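Local atomic coordinates of UDP-N-Acetylglucosamine 2-Epimerase (Thermus thermophilus, PDB entry 1V4V), a protein that probably interconverts UDP-N-acetylglucosamine and UDP-N-acetylmannosamine by inverting the configuration at C2 of the sugar, as a two-domain homodimeric enzyme of the GT-B clan. Residues Leu10-Arg15 / Glu46-Ala51; Ala181-Ala186 / Ala290-Pro295; Gly198-Val203 / His230-Tyr235; Val237-Val242 / Leu260-Tyr265; Ala311-Leu316 / Lys345-Asp350. One frame throughout, in Å; residues are numbered along the deposited sequence.

The five contacts are spread over both domains of a GT-B fold. Contact 1 belongs to the domain of the sheet containing strand 6-12. Contact 2 packs helix 177-188 on the end of helix 283-291. Contact 3 pairs strands 200-203 and 232-236 of the second sheet, contact 4 follows the ends of two of its strands, and contact 5 lies beside its outermost strand 314-316. Contact 3 has an interior centre and is built on backbone hydrogen bonds, whereas contact 4 lies at the surface with a single hydrogen bond between its segments. Contacts 1, 2 and 5, partly buried, make none and rest on side-chain packing, partly against backbone. Y265 of contact 4 packs on V182 and A185 of contact 2, and A290 of contact 2 touches I313 of contact 5.

Contact 1 of 5, residues Leu10-Arg15 / Glu46-Ala51; sequences LAFGTR and EQLRQA
Q47 lays its terminal amide over the guanidinium of R15. The two planes are only 20° apart, and Q47 CD sits 3.3 Å above the centre of the guanidinium plane. The side chains cross at about a right angle. Q47 NE2 lies 3.0 Å from R15 NH1, but both are donors, so this is flat-group stacking without a hydrogen bond. The Q47 chain reaches the arginine with CG anti to the backbone N (chi1 -178°) and runs extended beyond it, while the R15 chain bends at chi3. One residue on, L48 drives both methyl groups into segment 10-15. CD1 rests against the T14 carbonyl, 3.4 Å from T14 O, and also meets R15 CG at 4.0 Å. CD2 packs on the backbone of G13, 3.6 Å from its C atom, and approaches the F12 ring at its edge, 4.1 Å from F12 CD1. A51, a turn further, sets CB 3.8 Å from R15 CG, which thus rests against L48 CD1 and A51 CB. Segment 10-15 turns from a central strand of the parallel sheet into helix 15-29 (N-cap T14), as in Rossmann-like GT-B domains; helix 45-53 packs on it, L48 also touching A18 and L40 of strand 34-40.

Contact 2 of 5, residues Ala181-Ala186 / Ala290-Pro295; sequences AVLLAA and AALGVP
V182 and L292 form the middle of an apolar contact, their side chains crossing at about a right angle. V182 CG1, anti to the backbone N (chi1 -178°), lies 3.6 Å from L292 CG and also close to both leucine methyls. On the same valine, CB meets A291 CB at 3.8 Å. L292 CD2 reaches A186 CB one helical turn beyond V182, at 3.6 Å, and L183 CD2 at 3.9 Å; L183 and L292 slide past each other in opposite directions. The polar side of the interface is slight: L183 CD2 packs 3.3 Å from A291 O, a van der Waals approach of a methyl to a carbonyl. G293 ends helix 283-291 in a Schellman motif with positive phi, and its N donates to A290 O at 3.1 Å. Helix 177-188, which follows the last strand (171-173) of the first sheet, packs here on helix 283-291 of the second domain, where the chain passes between domains; Y265, A269 and M272 of helix 265-273 touch V182, A186 and L292 in turn.

Contact 3 of 5, residues Gly198-Val203 / His230-Tyr235; sequences GPYVTV and HLTFVY
V201 and F233 form the apolar centre, side by side and pointing the same way from neighbouring parallel strands. V201 CB lies 3.6 Å from F233 CD2, and V201 CG2 also reaches L231 CD1. Further along the strands, V203 CG1 stands over one face of the Y235 ring in a CH-pi contact, 4.1 Å from the ring centroid and 15° off its normal. Placing CG of Y235 anti to the backbone N (chi1 -179°) helps bring the ring beneath that methyl. On the other face of the sheet, Y200 CD2 packs 3.9 Å from T232 CB, and V234 CG2 adds to this group. Between the two layers of side chains, four backbone hydrogen bonds join the strands: T232 N to P199 O, V201 N to T232 O, V234 N to V201 O at 2.9 Å, and V203 N to V234 O, the shortest at 2.7 Å with an N-H...O angle of 170°. The polar ends look beyond the pair, Y200 OH to P196 O and T202 OG1 to S275 OG. The two strands belong to the right-handed beta-alpha-beta unit through helix 214-227, whose L221 and V224 meet V203 and F233, while strands 275-280 and 257-260 flank them.

Contact 4 of 5, residues Val237-Val242 / Leu260-Tyr265; sequences VHLNPV and LDPLEY
V237 and L260 share the one hydrogen bond between the segments, V237 N to L260 O at 2.7 Å. The N-H...O angle of 140° makes it bent, and the donor is tilted 25° from the carbonyl plane. It extends the pairing of strands 232-236 and 257-260 just past the end of the former. The remaining contacts are van der Waals and centre on the P262 ring. P262 CD sits 3.3 Å from V237 O, with CG a little further from the same oxygen at 3.6 Å, so the ring lies against the valine carbonyl. P262 CG also meets H238 CA at 4.0 Å. The L239 side chain crosses the proline obliquely, L239 CG lying 4.2 Å from P262 CD. Charge enters through R244 of helix 241-251: D261 OD2 forms a salt bridge with R244 NH2, and the same arginine donates to V237 O and to H238 O, while the ring of H238 stacks on that of H206. Both segments are thus tied to one guanidinium, whose positive charge would probably polarise the V237 and H238 carbonyls. At the surface, then, one bent backbone bond and the packing of a proline are joined by an arginine that bonds to both segments.

Contact 5 of 5, residues Ala311-Leu316 / Lys345-Asp350; sequences AGILKL and KNPYGD
N346 OD1 is gripped by two backbone N-H groups of its own segment. Y348 N donates at 2.6 Å in the plane of the amide carbonyl, forming an Asx turn, and G349 N donates at 3.2 Å from above that plane, completing an Asx motif; ND2 of the same amide makes a weak bond to A290 O. The turn carries P347, whose ring points toward segment 311-316, and Y348 beside it. P347 CG lies over the centre of the Y348 ring, 3.8 Å above its plane. Helix 306-311 ends in a Schellman motif at G312 before strand 314-316, outermost in its sheet; the last residue of the helix, A311, sets CB 3.8 Å from P347 CD. I313 and P347 reach toward each other tip to tip, I313 CD1 lying 3.9 Å from P347 CD, and the same methyl comes 3.8 Å from Y348 CE2. A290 of helix 283-291 also touches I313.

Contact 1 of 5, residues Leu10-Arg15 / Glu46-Ala51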
# COMPACT_ATOMS: atom_id res chain seq x y z
N LEU A 10 -0.32 4.06 -19.05
CA LEU A 10 -1.46 3.38 -18.46
C LEU A 10 -1.08 1.91 -18.47
O LEU A 10 -0.83 1.33 -19.53
CB LEU A 10 -2.73 3.58 -19.30
CG LEU A 10 -3.31 5.00 -19.33
CD1 LEU A 10 -2.45 5.89 -20.22
CD2 LEU A 10 -4.73 4.94 -19.87
N ALA A 11 -1.00 1.31 -17.29
CA ALA A 11 -0.62 -0.09 -17.16
C ALA A 11 -1.78 -0.94 -16.66
O ALA A 11 -2.32 -0.68 -15.60
CB ALA A 11 0.56 -0.21 -16.21
N PHE A 12 -2.15 -1.95 -17.45
CA PHE A 12 -3.24 -2.85 -17.09
C PHE A 12 -3.07 -4.17 -17.83
O PHE A 12 -2.31 -4.25 -18.80
CB PHE A 12 -4.59 -2.20 -17.43
CG PHE A 12 -4.67 -1.67 -18.83
CD1 PHE A 12 -4.97 -2.52 -19.89
CD2 PHE A 12 -4.43 -0.32 -19.09
CE1 PHE A 12 -5.04 -2.03 -21.20
CE2 PHE A 12 -4.49 0.17 -20.40
CZ PHE A 12 -4.80 -0.68 -21.45
N GLY A 13 -3.76 -5.22 -17.38
CA GLY A 13 -3.60 -6.51 -18.03
C GLY A 13 -4.83 -7.36 -18.29
O GLY A 13 -4.69 -8.52 -18.67
N THR A 14 -6.02 -6.82 -18.08
CA THR A 14 -7.24 -7.58 -18.33
C THR A 14 -8.20 -6.76 -19.18
O THR A 14 -8.13 -5.53 -19.20
CB THR A 14 -7.96 -7.96 -17.02
OG1 THR A 14 -8.59 -6.80 -16.46
CG2 THR A 14 -6.96 -8.53 -16.02
N ARG A 15 -9.10 -7.44 -19.87
CA ARG A 15 -10.07 -6.76 -20.73
C ARG A 15 -10.94 -5.77 -19.97
O ARG A 15 -11.17 -4.66 -20.45
CB ARG A 15 -10.92 -7.80 -21.47
CG ARG A 15 -10.14 -8.48 -22.59
CD ARG A 15 -10.95 -9.56 -23.30
NE ARG A 15 -11.15 -10.74 -22.46
CZ ARG A 15 -11.65 -11.89 -22.90
NH1 ARG A 15 -11.80 -12.91 -22.07
NH2 ARG A 15 -11.99 -12.02 -24.17
N GLU A 46 -2.53 -11.05 -27.19
CA GLU A 46 -3.39 -11.00 -28.36
C GLU A 46 -4.85 -10.74 -28.00
O GLU A 46 -5.55 -10.00 -28.70
CB GLU A 46 -3.27 -12.31 -29.15
CG GLU A 46 -3.75 -12.24 -30.59
CD GLU A 46 -3.08 -11.12 -31.37
OE1 GLU A 46 -3.49 -9.95 -31.22
OE2 GLU A 46 -2.14 -11.42 -32.14
N GLN A 47 -5.30 -11.33 -26.90
CA GLN A 47 -6.68 -11.17 -26.45
C GLN A 47 -6.98 -9.73 -26.05
O GLN A 47 -8.00 -9.16 -26.44
CB GLN A 47 -6.95 -12.10 -25.27
CG GLN A 47 -8.37 -12.06 -24.75
CD GLN A 47 -8.57 -12.95 -23.54
OE1 GLN A 47 -7.96 -12.75 -22.49
NE2 GLN A 47 -9.43 -13.95 -23.68
N LEU A 48 -6.09 -9.14 -25.26
CA LEU A 48 -6.26 -7.76 -24.80
C LEU A 48 -6.03 -6.80 -25.96
O LEU A 48 -6.63 -5.73 -26.04
CB LEU A 48 -5.28 -7.47 -23.66
CG LEU A 48 -5.49 -6.19 -22.85
CD1 LEU A 48 -6.92 -6.12 -22.34
CD2 LEU A 48 -4.50 -6.16 -21.70
N ARG A 49 -5.15 -7.20 -26.87
CA ARG A 49 -4.82 -6.41 -28.05
C ARG A 49 -6.07 -6.18 -28.90
O ARG A 49 -6.27 -5.11 -29.46
CB ARG A 49 -3.76 -7.14 -28.87
CG ARG A 49 -2.48 -6.35 -29.08
CD ARG A 49 -1.33 -7.29 -29.37
NE ARG A 49 -0.10 -6.56 -29.68
CZ ARG A 49 0.11 -5.91 -30.82
NH1 ARG A 49 -0.82 -5.90 -31.77
NH2 ARG A 49 1.26 -5.27 -31.02
N GLN A 50 -6.90 -7.21 -28.99
CA GLN A 50 -8.12 -7.14 -29.78
C GLN A 50 -9.19 -6.32 -29.07
O GLN A 50 -10.03 -5.69 -29.71
CB GLN A 50 -8.65 -8.55 -30.06
CG GLN A 50 -9.51 -8.65 -31.30
CD GLN A 50 -8.74 -8.28 -32.55
OE1 GLN A 50 -7.76 -8.94 -32.90
NE2 GLN A 50 -9.18 -7.22 -33.23
N ALA A 51 -9.17 -6.34 -27.74
CA ALA A 51 -10.14 -5.60 -26.95
C ALA A 51 -9.92 -4.10 -27.11
O ALA A 51 -10.87 -3.32 -27.20
CB ALA A 51 -10.02 -5.99 -25.49

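Contact 2 of 5, residues Ala181-Ala186 / Ala290-Pro295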
# COMPACT_ATOMS: atom_id res chain seq x y z
N ALA A 181 -16.96 4.59 -21.13
CA ALA A 181 -16.66 3.42 -21.95
C ALA A 181 -17.85 2.92 -22.76
O ALA A 181 -17.70 2.57 -23.94
CB ALA A 181 -16.12 2.30 -21.08
N VAL A 182 -19.02 2.85 -22.14
CA VAL A 182 -20.21 2.39 -22.84
C VAL A 182 -20.55 3.36 -23.97
O VAL A 182 -20.81 2.94 -25.10
CB VAL A 182 -21.43 2.27 -21.90
CG1 VAL A 182 -22.63 1.72 -22.66
CG2 VAL A 182 -21.09 1.34 -20.74
N LEU A 183 -20.54 4.65 -23.67
CA LEU A 183 -20.84 5.68 -24.65
C LEU A 183 -19.88 5.58 -25.84
O LEU A 183 -20.28 5.73 -26.99
CB LEU A 183 -20.73 7.07 -24.02
CG LEU A 183 -21.79 7.43 -22.98
CD1 LEU A 183 -21.43 8.74 -22.30
CD2 LEU A 183 -23.15 7.55 -23.67
N LEU A 184 -18.61 5.34 -25.54
CA LEU A 184 -17.59 5.21 -26.57
C LEU A 184 -17.82 3.94 -27.40
O LEU A 184 -17.76 3.97 -28.63
CB LEU A 184 -16.19 5.16 -25.93
CG LEU A 184 -14.98 4.97 -26.85
CD1 LEU A 184 -14.96 6.04 -27.93
CD2 LEU A 184 -13.71 5.03 -26.01
N ALA A 185 -18.09 2.83 -26.72
CA ALA A 185 -18.33 1.57 -27.39
C ALA A 185 -19.54 1.67 -28.31
O ALA A 185 -19.54 1.12 -29.41
CB ALA A 185 -18.54 0.46 -26.37
N ALA A 186 -20.56 2.39 -27.87
CA ALA A 186 -21.77 2.55 -28.67
C ALA A 186 -21.47 3.33 -29.94
O ALA A 186 -21.95 2.98 -31.02
CB ALA A 186 -22.85 3.26 -27.87
N ALA A 290 -28.30 2.66 -18.60
CA ALA A 290 -28.28 3.97 -17.95
C ALA A 290 -27.17 4.87 -18.47
O ALA A 290 -27.33 6.09 -18.56
CB ALA A 290 -28.16 3.80 -16.44
N ALA A 291 -26.03 4.28 -18.84
CA ALA A 291 -24.91 5.07 -19.35
C ALA A 291 -25.32 5.72 -20.68
O ALA A 291 -24.93 6.85 -20.98
CB ALA A 291 -23.69 4.18 -19.55
N LEU A 292 -26.11 4.99 -21.45
CA LEU A 292 -26.57 5.46 -22.76
C LEU A 292 -27.86 6.27 -22.68
O LEU A 292 -28.35 6.77 -23.69
CB LEU A 292 -26.77 4.26 -23.68
CG LEU A 292 -25.52 3.41 -23.95
CD1 LEU A 292 -25.90 2.06 -24.53
CD2 LEU A 292 -24.61 4.17 -24.91
N GLY A 293 -28.41 6.42 -21.48
CA GLY A 293 -29.64 7.17 -21.33
C GLY A 293 -30.82 6.41 -21.92
O GLY A 293 -31.77 7.00 -22.43
N VAL A 294 -30.73 5.08 -21.87
CA VAL A 294 -31.80 4.24 -22.40
C VAL A 294 -32.65 3.72 -21.24
O VAL A 294 -32.11 3.15 -20.28
CB VAL A 294 -31.22 3.04 -23.18
CG1 VAL A 294 -32.34 2.13 -23.67
CG2 VAL A 294 -30.41 3.54 -24.36
N PRO A 295 -33.98 3.91 -21.30
CA PRO A 295 -34.87 3.44 -20.23
C PRO A 295 -34.70 1.95 -20.05
O PRO A 295 -34.53 1.21 -21.02
CB PRO A 295 -36.26 3.78 -20.77
CG PRO A 295 -36.02 4.96 -21.67
CD PRO A 295 -34.74 4.55 -22.38

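Contact 3 of 5, residues Gly198-Val203 / His230-Tyr235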
# COMPACT_ATOMS: atom_id res chain seq x y z
N GLY A 198 -36.25 0.06 -37.53
CA GLY A 198 -36.69 0.27 -36.16
C GLY A 198 -38.07 0.88 -36.06
O GLY A 198 -38.78 0.95 -37.06
N PRO A 199 -38.48 1.37 -34.87
CA PRO A 199 -37.75 1.41 -33.60
C PRO A 199 -37.50 0.03 -33.00
O PRO A 199 -38.15 -0.95 -33.37
CB PRO A 199 -38.67 2.24 -32.70
CG PRO A 199 -39.48 3.06 -33.66
CD PRO A 199 -39.78 2.06 -34.74
N TYR A 200 -36.56 -0.03 -32.06
CA TYR A 200 -36.21 -1.28 -31.41
C TYR A 200 -36.36 -1.28 -29.90
O TYR A 200 -36.34 -0.23 -29.26
CB TYR A 200 -34.75 -1.64 -31.69
CG TYR A 200 -34.33 -1.55 -33.14
CD1 TYR A 200 -33.55 -0.48 -33.59
CD2 TYR A 200 -34.69 -2.53 -34.05
CE1 TYR A 200 -33.14 -0.40 -34.92
CE2 TYR A 200 -34.29 -2.47 -35.39
CZ TYR A 200 -33.51 -1.40 -35.81
OH TYR A 200 -33.10 -1.33 -37.12
N VAL A 201 -36.51 -2.49 -29.37
CA VAL A 201 -36.57 -2.73 -27.93
C VAL A 201 -35.55 -3.85 -27.78
O VAL A 201 -35.67 -4.89 -28.43
CB VAL A 201 -37.94 -3.25 -27.45
CG1 VAL A 201 -37.83 -3.71 -26.00
CG2 VAL A 201 -38.99 -2.15 -27.57
N THR A 202 -34.52 -3.63 -26.96
CA THR A 202 -33.52 -4.67 -26.76
C THR A 202 -33.94 -5.53 -25.59
O THR A 202 -34.37 -5.02 -24.55
CB THR A 202 -32.12 -4.07 -26.48
OG1 THR A 202 -31.67 -3.34 -27.62
CG2 THR A 202 -31.12 -5.19 -26.16
N VAL A 203 -33.85 -6.85 -25.78
CA VAL A 203 -34.22 -7.79 -24.73
C VAL A 203 -33.04 -8.67 -24.35
O VAL A 203 -32.30 -9.14 -25.22
CB VAL A 203 -35.39 -8.70 -25.18
CG1 VAL A 203 -35.66 -9.75 -24.11
CG2 VAL A 203 -36.64 -7.88 -25.43
N HIS A 230 -45.39 -2.55 -34.60
CA HIS A 230 -44.48 -1.62 -35.25
C HIS A 230 -43.10 -1.55 -34.62
O HIS A 230 -42.22 -0.85 -35.13
CB HIS A 230 -45.09 -0.22 -35.29
CG HIS A 230 -46.35 -0.13 -36.09
ND1 HIS A 230 -46.45 -0.62 -37.38
CD2 HIS A 230 -47.56 0.40 -35.80
CE1 HIS A 230 -47.66 -0.40 -37.84
NE2 HIS A 230 -48.36 0.22 -36.90
N LEU A 231 -42.91 -2.26 -33.51
CA LEU A 231 -41.62 -2.28 -32.84
C LEU A 231 -40.94 -3.61 -33.10
O LEU A 231 -41.60 -4.63 -33.26
CB LEU A 231 -41.79 -2.14 -31.32
CG LEU A 231 -42.54 -0.92 -30.79
CD1 LEU A 231 -42.51 -0.94 -29.26
CD2 LEU A 231 -41.89 0.34 -31.32
N THR A 232 -39.62 -3.61 -33.15
CA THR A 232 -38.88 -4.84 -33.35
C THR A 232 -38.11 -5.14 -32.07
O THR A 232 -37.33 -4.32 -31.61
CB THR A 232 -37.90 -4.73 -34.51
OG1 THR A 232 -38.64 -4.53 -35.72
CG2 THR A 232 -37.07 -6.02 -34.62
N PHE A 233 -38.36 -6.32 -31.51
CA PHE A 233 -37.71 -6.74 -30.27
C PHE A 233 -36.48 -7.59 -30.61
O PHE A 233 -36.61 -8.67 -31.17
CB PHE A 233 -38.70 -7.53 -29.41
CG PHE A 233 -39.89 -6.70 -28.97
CD1 PHE A 233 -40.91 -6.39 -29.88
CD2 PHE A 233 -39.96 -6.18 -27.68
CE1 PHE A 233 -41.97 -5.56 -29.51
CE2 PHE A 233 -41.01 -5.35 -27.30
CZ PHE A 233 -42.02 -5.03 -28.21
N VAL A 234 -35.31 -7.07 -30.26
CA VAL A 234 -34.05 -7.74 -30.54
C VAL A 234 -33.50 -8.39 -29.28
O VAL A 234 -33.20 -7.71 -28.30
CB VAL A 234 -33.03 -6.76 -31.13
CG1 VAL A 234 -31.77 -7.50 -31.55
CG2 VAL A 234 -33.65 -6.04 -32.32
N TYR A 235 -33.34 -9.70 -29.35
CA TYR A 235 -32.91 -10.50 -28.22
C TYR A 235 -31.69 -11.39 -28.47
O TYR A 235 -31.81 -12.45 -29.08
CB TYR A 235 -34.11 -11.35 -27.79
CG TYR A 235 -33.95 -12.28 -26.59
CD1 TYR A 235 -32.82 -12.24 -25.78
CD2 TYR A 235 -34.98 -13.17 -26.26
CE1 TYR A 235 -32.71 -13.08 -24.66
CE2 TYR A 235 -34.88 -14.00 -25.15
CZ TYR A 235 -33.75 -13.95 -24.35
OH TYR A 235 -33.67 -14.76 -23.25

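Contact 4 of 5, residues Val237-Val242 / Leu260-Tyr265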
# COMPACT_ATOMS: atom_id res chain seq x y z
N VAL A 237 -29.75 -14.06 -27.49
CA VAL A 237 -29.92 -15.14 -26.52
C VAL A 237 -28.63 -15.85 -26.13
O VAL A 237 -27.85 -16.25 -26.99
CB VAL A 237 -30.91 -16.19 -27.05
CG1 VAL A 237 -31.28 -17.17 -25.94
CG2 VAL A 237 -32.14 -15.51 -27.60
N HIS A 238 -28.40 -16.01 -24.83
CA HIS A 238 -27.20 -16.70 -24.38
C HIS A 238 -27.15 -18.13 -24.92
O HIS A 238 -28.18 -18.74 -25.19
CB HIS A 238 -27.11 -16.70 -22.85
CG HIS A 238 -26.55 -15.43 -22.28
ND1 HIS A 238 -27.24 -14.24 -22.30
CD2 HIS A 238 -25.34 -15.16 -21.73
CE1 HIS A 238 -26.47 -13.29 -21.79
NE2 HIS A 238 -25.32 -13.82 -21.44
N LEU A 239 -25.93 -18.65 -25.08
CA LEU A 239 -25.72 -19.99 -25.62
C LEU A 239 -26.19 -21.16 -24.77
O LEU A 239 -26.45 -22.25 -25.30
CB LEU A 239 -24.23 -20.18 -25.95
CG LEU A 239 -23.69 -19.29 -27.07
CD1 LEU A 239 -22.18 -19.46 -27.18
CD2 LEU A 239 -24.37 -19.65 -28.38
N ASN A 240 -26.30 -20.96 -23.46
CA ASN A 240 -26.74 -22.02 -22.57
C ASN A 240 -27.98 -22.74 -23.11
O ASN A 240 -29.03 -22.13 -23.28
CB ASN A 240 -27.06 -21.45 -21.19
CG ASN A 240 -25.95 -20.56 -20.66
OD1 ASN A 240 -25.68 -19.49 -21.21
ND2 ASN A 240 -25.30 -20.99 -19.58
N PRO A 241 -27.86 -24.05 -23.39
CA PRO A 241 -28.98 -24.83 -23.92
C PRO A 241 -30.24 -24.71 -23.06
O PRO A 241 -31.36 -24.72 -23.58
CB PRO A 241 -28.43 -26.26 -23.93
CG PRO A 241 -26.97 -26.03 -24.20
CD PRO A 241 -26.64 -24.88 -23.29
N VAL A 242 -30.06 -24.61 -21.74
CA VAL A 242 -31.19 -24.49 -20.82
C VAL A 242 -32.02 -23.25 -21.16
O VAL A 242 -33.26 -23.28 -21.11
CB VAL A 242 -30.71 -24.36 -19.36
CG1 VAL A 242 -31.90 -24.35 -18.42
CG2 VAL A 242 -29.76 -25.50 -19.02
N LEU A 260 -30.84 -13.38 -31.71
CA LEU A 260 -29.45 -13.38 -32.15
C LEU A 260 -28.56 -14.11 -31.16
O LEU A 260 -28.99 -14.46 -30.06
CB LEU A 260 -28.95 -11.94 -32.28
CG LEU A 260 -29.74 -11.00 -33.20
CD1 LEU A 260 -29.17 -9.60 -33.10
CD2 LEU A 260 -29.68 -11.51 -34.63
N ASP A 261 -27.32 -14.35 -31.57
CA ASP A 261 -26.33 -14.98 -30.71
C ASP A 261 -25.73 -13.83 -29.92
O ASP A 261 -25.86 -12.67 -30.32
CB ASP A 261 -25.24 -15.68 -31.54
CG ASP A 261 -25.69 -17.01 -32.10
OD1 ASP A 261 -24.97 -17.56 -32.97
OD2 ASP A 261 -26.75 -17.52 -31.68
N PRO A 262 -25.07 -14.12 -28.79
CA PRO A 262 -24.46 -13.07 -27.97
C PRO A 262 -23.63 -12.09 -28.80
O PRO A 262 -22.86 -12.49 -29.68
CB PRO A 262 -23.62 -13.86 -26.98
CG PRO A 262 -24.48 -15.08 -26.75
CD PRO A 262 -24.91 -15.44 -28.15
N LEU A 263 -23.78 -10.80 -28.51
CA LEU A 263 -23.08 -9.75 -29.24
C LEU A 263 -21.80 -9.30 -28.54
O LEU A 263 -21.62 -9.54 -27.34
CB LEU A 263 -23.99 -8.54 -29.43
CG LEU A 263 -25.33 -8.75 -30.14
CD1 LEU A 263 -26.16 -7.47 -30.04
CD2 LEU A 263 -25.10 -9.13 -31.59
N GLU A 264 -20.92 -8.65 -29.29
CA GLU A 264 -19.67 -8.14 -28.73
C GLU A 264 -20.00 -6.85 -28.00
O GLU A 264 -21.03 -6.22 -28.26
CB GLU A 264 -18.65 -7.88 -29.84
CG GLU A 264 -18.36 -9.10 -30.70
CD GLU A 264 -17.19 -8.89 -31.64
OE1 GLU A 264 -16.06 -8.68 -31.15
OE2 GLU A 264 -17.39 -8.94 -32.87
N TYR A 265 -19.12 -6.44 -27.09
CA TYR A 265 -19.32 -5.22 -26.31
C TYR A 265 -19.84 -4.05 -27.14
O TYR A 265 -20.88 -3.47 -26.84
CB TYR A 265 -18.02 -4.82 -25.62
CG TYR A 265 -18.19 -3.74 -24.57
CD1 TYR A 265 -19.05 -3.93 -23.49
CD2 TYR A 265 -17.50 -2.53 -24.66
CE1 TYR A 265 -19.20 -2.94 -22.51
CE2 TYR A 265 -17.64 -1.54 -23.69
CZ TYR A 265 -18.50 -1.75 -22.62
OH TYR A 265 -18.65 -0.78 -21.66

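Contact 5 of 5, residues Ala311-Leu316 / Lys345-Asp350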
# COMPACT_ATOMS: atom_id res chain seq x y z
N ALA A 311 -32.63 6.71 -8.49
CA ALA A 311 -32.36 7.72 -9.51
C ALA A 311 -33.45 7.78 -10.58
O ALA A 311 -33.54 8.76 -11.32
CB ALA A 311 -31.01 7.46 -10.16
N GLY A 312 -34.27 6.73 -10.67
CA GLY A 312 -35.33 6.71 -11.66
C GLY A 312 -34.86 6.35 -13.06
O GLY A 312 -35.46 6.77 -14.05
N ILE A 313 -33.80 5.56 -13.14
CA ILE A 313 -33.25 5.15 -14.42
C ILE A 313 -33.77 3.78 -14.84
O ILE A 313 -33.56 3.33 -15.97
CB ILE A 313 -31.70 5.10 -14.37
CG1 ILE A 313 -31.25 4.18 -13.23
CG2 ILE A 313 -31.14 6.50 -14.16
CD1 ILE A 313 -29.73 4.04 -13.12
N LEU A 314 -34.46 3.10 -13.93
CA LEU A 314 -35.01 1.79 -14.22
C LEU A 314 -36.35 1.61 -13.54
O LEU A 314 -36.68 2.32 -12.59
CB LEU A 314 -34.04 0.69 -13.74
CG LEU A 314 -33.82 0.54 -12.23
CD1 LEU A 314 -34.99 -0.22 -11.60
CD2 LEU A 314 -32.52 -0.22 -11.98
N LYS A 315 -37.12 0.64 -14.03
CA LYS A 315 -38.43 0.34 -13.47
C LYS A 315 -38.47 -1.16 -13.25
O LYS A 315 -38.02 -1.94 -14.09
CB LYS A 315 -39.53 0.76 -14.45
CG LYS A 315 -40.94 0.71 -13.88
CD LYS A 315 -41.96 1.26 -14.87
CE LYS A 315 -43.28 1.56 -14.18
NZ LYS A 315 -43.85 0.36 -13.51
N LEU A 316 -39.00 -1.59 -12.10
CA LEU A 316 -39.10 -3.02 -11.82
C LEU A 316 -40.40 -3.54 -12.41
O LEU A 316 -41.44 -2.90 -12.30
CB LEU A 316 -39.08 -3.27 -10.31
CG LEU A 316 -37.73 -3.13 -9.59
CD1 LEU A 316 -37.96 -3.29 -8.09
CD2 LEU A 316 -36.76 -4.19 -10.09
N LYS A 345 -30.71 11.81 -14.00
CA LYS A 345 -29.28 11.96 -13.77
C LYS A 345 -28.69 10.58 -13.49
O LYS A 345 -29.19 9.85 -12.64
CB LYS A 345 -29.03 12.88 -12.57
CG LYS A 345 -27.57 13.02 -12.19
CD LYS A 345 -27.40 13.77 -10.88
CE LYS A 345 -25.94 13.75 -10.42
NZ LYS A 345 -25.03 14.35 -11.44
N ASN A 346 -27.63 10.22 -14.21
CA ASN A 346 -26.98 8.93 -14.01
C ASN A 346 -26.27 8.98 -12.66
O ASN A 346 -25.37 9.80 -12.47
CB ASN A 346 -25.96 8.67 -15.12
CG ASN A 346 -25.33 7.30 -15.02
OD1 ASN A 346 -24.88 6.89 -13.94
ND2 ASN A 346 -25.28 6.58 -16.13
N PRO A 347 -26.65 8.11 -11.72
CA PRO A 347 -26.04 8.08 -10.39
C PRO A 347 -24.63 7.49 -10.34
O PRO A 347 -24.02 7.44 -9.28
CB PRO A 347 -27.03 7.26 -9.58
CG PRO A 347 -27.43 6.22 -10.59
CD PRO A 347 -27.66 7.04 -11.85
N TYR A 348 -24.13 7.04 -11.49
CA TYR A 348 -22.80 6.42 -11.55
C TYR A 348 -21.73 7.34 -12.13
O TYR A 348 -20.55 7.20 -11.81
CB TYR A 348 -22.85 5.15 -12.39
CG TYR A 348 -23.99 4.22 -12.02
CD1 TYR A 348 -24.00 3.55 -10.80
CD2 TYR A 348 -25.06 4.02 -12.89
CE1 TYR A 348 -25.07 2.71 -10.45
CE2 TYR A 348 -26.12 3.19 -12.56
CZ TYR A 348 -26.12 2.53 -11.34
OH TYR A 348 -27.17 1.71 -11.01
N GLY A 349 -22.14 8.28 -12.98
CA GLY A 349 -21.19 9.19 -13.59
C GLY A 349 -21.82 9.93 -14.74
O GLY A 349 -22.84 9.48 -15.26
N ASP A 350 -21.23 11.05 -15.15
CA ASP A 350 -21.78 11.86 -16.24
C ASP A 350 -21.20 11.54 -17.62
O ASP A 350 -21.40 12.30 -18.56
CB ASP A 350 -21.61 13.35 -15.92
CG ASP A 350 -20.15 13.78 -15.80
OD1 ASP A 350 -19.90 14.92 -15.35
OD2 ASP A 350 -19.25 12.98 -16.16